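Replication protein A (Methanococcus maripaludis, PDB 3E0E) probably binds DNA and is represented here by one OB-fold domain of the longer protein. Local coordinates at residues A[69-74]-A[91-96]. Numbering follows the deposited sequence.
Sequences IAEVSG and GIIEKS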
loop_
_atom_site.group_PDB
_atom_site.type_symbol
_atom_site.label_atom_id
_atom_site.label_comp_id
_atom_site.label_asym_id
_atom_site.label_seq_id
_atom_site.Cartn_x
_atom_site.Cartn_y
_atom_site.Cartn_z
ATOM N N ILE A 69 -0.176 -10.182 4.573
ATOM C CA ILE A 69 0.681 -9.253 5.291
ATOM C C ILE A 69 1.737 -8.907 4.251
ATOM O O ILE A 69 2.466 -9.774 3.767
ATOM C CB ILE A 69 1.323 -9.898 6.529
ATOM C CG1 ILE A 69 0.221 -10.407 7.460
ATOM C CG2 ILE A 69 2.189 -8.873 7.254
ATOM C CD1 ILE A 69 0.716 -11.064 8.717
ATOM N N ALA A 70 1.803 -7.633 3.891
ATOM C CA ALA A 70 2.725 -7.211 2.859
ATOM C C ALA A 70 3.784 -6.218 3.288
ATOM O O ALA A 70 3.594 -5.445 4.229
ATOM C CB ALA A 70 1.929 -6.636 1.689
ATOM N N GLU A 71 4.909 -6.264 2.580
ATOM C CA GLU A 71 6.007 -5.338 2.802
ATOM C C GLU A 71 5.774 -4.296 1.724
ATOM O O GLU A 71 5.927 -4.575 0.537
ATOM C CB GLU A 71 7.352 -6.020 2.578
ATOM C CG GLU A 71 8.525 -5.142 2.968
ATOM C CD GLU A 71 9.850 -5.868 2.886
ATOM O OE1 GLU A 71 10.861 -5.308 3.359
ATOM O OE2 GLU A 71 9.880 -6.994 2.349
ATOM N N VAL A 72 5.388 -3.098 2.144
ATOM C CA VAL A 72 5.089 -2.019 1.217
ATOM C C VAL A 72 6.083 -0.879 1.345
ATOM O O VAL A 72 6.201 -0.279 2.404
ATOM C CB VAL A 72 3.676 -1.450 1.485
ATOM C CG1 VAL A 72 3.367 -0.356 0.495
ATOM C CG2 VAL A 72 2.635 -2.560 1.403
ATOM N N SER A 73 6.788 -0.580 0.260
ATOM C CA SER A 73 7.764 0.503 0.255
ATOM C C SER A 73 7.228 1.607 -0.637
ATOM O O SER A 73 6.750 1.339 -1.732
ATOM C CB SER A 73 9.103 0.009 -0.290
ATOM O OG SER A 73 9.602 -1.060 0.490
ATOM N N GLY A 74 7.302 2.847 -0.174
ATOM C CA GLY A 74 6.791 3.926 -0.988
ATOM C C GLY A 74 6.980 5.304 -0.399
ATOM O O GLY A 74 7.696 5.478 0.587
ATOM N N GLY A 91 5.660 -6.641 -1.671
ATOM C CA GLY A 91 5.955 -8.060 -1.635
ATOM C C GLY A 91 5.122 -8.668 -0.534
ATOM O O GLY A 91 4.745 -7.978 0.408
ATOM N N ILE A 92 4.823 -9.956 -0.638
ATOM C CA ILE A 92 4.022 -10.615 0.383
ATOM C C ILE A 92 4.909 -11.282 1.430
ATOM O O ILE A 92 5.737 -12.137 1.110
ATOM C CB ILE A 92 3.100 -11.677 -0.246
ATOM C CG1 ILE A 92 2.175 -11.016 -1.269
ATOM C CG2 ILE A 92 2.290 -12.373 0.834
ATOM C CD1 ILE A 92 1.361 -11.988 -2.072
ATOM N N ILE A 93 4.732 -10.878 2.682
ATOM C CA ILE A 93 5.496 -11.439 3.784
ATOM C C ILE A 93 4.855 -12.756 4.208
ATOM O O ILE A 93 5.512 -13.794 4.273
ATOM C CB ILE A 93 5.499 -10.487 4.994
ATOM C CG1 ILE A 93 6.140 -9.153 4.603
ATOM C CG2 ILE A 93 6.191 -11.146 6.178
ATOM C CD1 ILE A 93 7.527 -9.266 4.033
ATOM N N GLU A 94 3.558 -12.698 4.480
ATOM C CA GLU A 94 2.803 -13.866 4.905
ATOM C C GLU A 94 1.437 -13.841 4.235
ATOM O O GLU A 94 0.694 -12.865 4.351
ATOM C CB GLU A 94 2.651 -13.853 6.427
ATOM C CG GLU A 94 1.866 -15.013 7.008
ATOM C CD GLU A 94 1.875 -15.000 8.522
ATOM O OE1 GLU A 94 2.898 -15.400 9.120
ATOM O OE2 GLU A 94 0.865 -14.570 9.113
ATOM N N LYS A 95 1.107 -14.910 3.523
ATOM C CA LYS A 95 -0.178 -14.976 2.843
ATOM C C LYS A 95 -1.317 -15.133 3.836
ATOM O O LYS A 95 -1.157 -15.744 4.894
ATOM C CB LYS A 95 -0.195 -16.129 1.840
ATOM C CG LYS A 95 0.650 -15.876 0.604
ATOM C CD LYS A 95 0.357 -16.893 -0.491
ATOM C CE LYS A 95 0.856 -18.281 -0.127
ATOM N NZ LYS A 95 2.341 -18.334 -0.055
ATOM N N SER A 96 -2.469 -14.574 3.483
ATOM C CA SER A 96 -3.653 -14.633 4.329
ATOM C C SER A 96 -3.913 -16.039 4.852
ATOM O O SER A 96 -4.268 -16.224 6.015
ATOM C CB SER A 96 -4.876 -14.154 3.551
ATOM O OG SER A 96 -6.062 -14.377 4.291
#
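I69 to E71 pair antiparallel with G91 to E94 through five backbone hydrogen bonds, and a classic beta bulge, in which I93 and E94 together face I69, shifts the register by one residue. This is part of the OB-fold, a small curled beta barrel: the short last strand 89-92 runs beside the start of strand 69-78, which is also bonded to strand 12-29 through A70 to A18 and V72 to I16. At the regular end, E71 and G91 bond both ways, E71 N to G91 O (2.8 Å) and G91 N to E71 O. At the bulge, I69 O accepts two bonds: I93 N comes close but bent (2.7 Å, N-H...O 145°), while E94 N sits on a lone pair at 3.2 Å. I69 N closes the ring with a nearly straight bond to E94 O.

I69, E71 and E94 share one face of the sheet; at the bulge, I93 turns its CB toward strand 69-74 and its side chain reaches E71. Its CB lies 3.3 Å from I69 O, and CG1, anti to its own carbonyl carbon (chi1 -61°), passes E71 N. The side chains of I93 and E71 cross at a slant, with I93 CD1 touching E71 CB at 3.6 Å. I69 and E94 instead lie side by side, pointing the same way. On the other face, A70 CB rests 3.4 Å from G91 O and also packs on I90, while I92 leans on F62 and D68. Beyond the bulge, D68 accepts a hydrogen bond from S96 N. At the outer end of the I69-E94 pair, the methyl CD1 of I69 meets carboxylate oxygen OE2 of E94 at 3.5 Å.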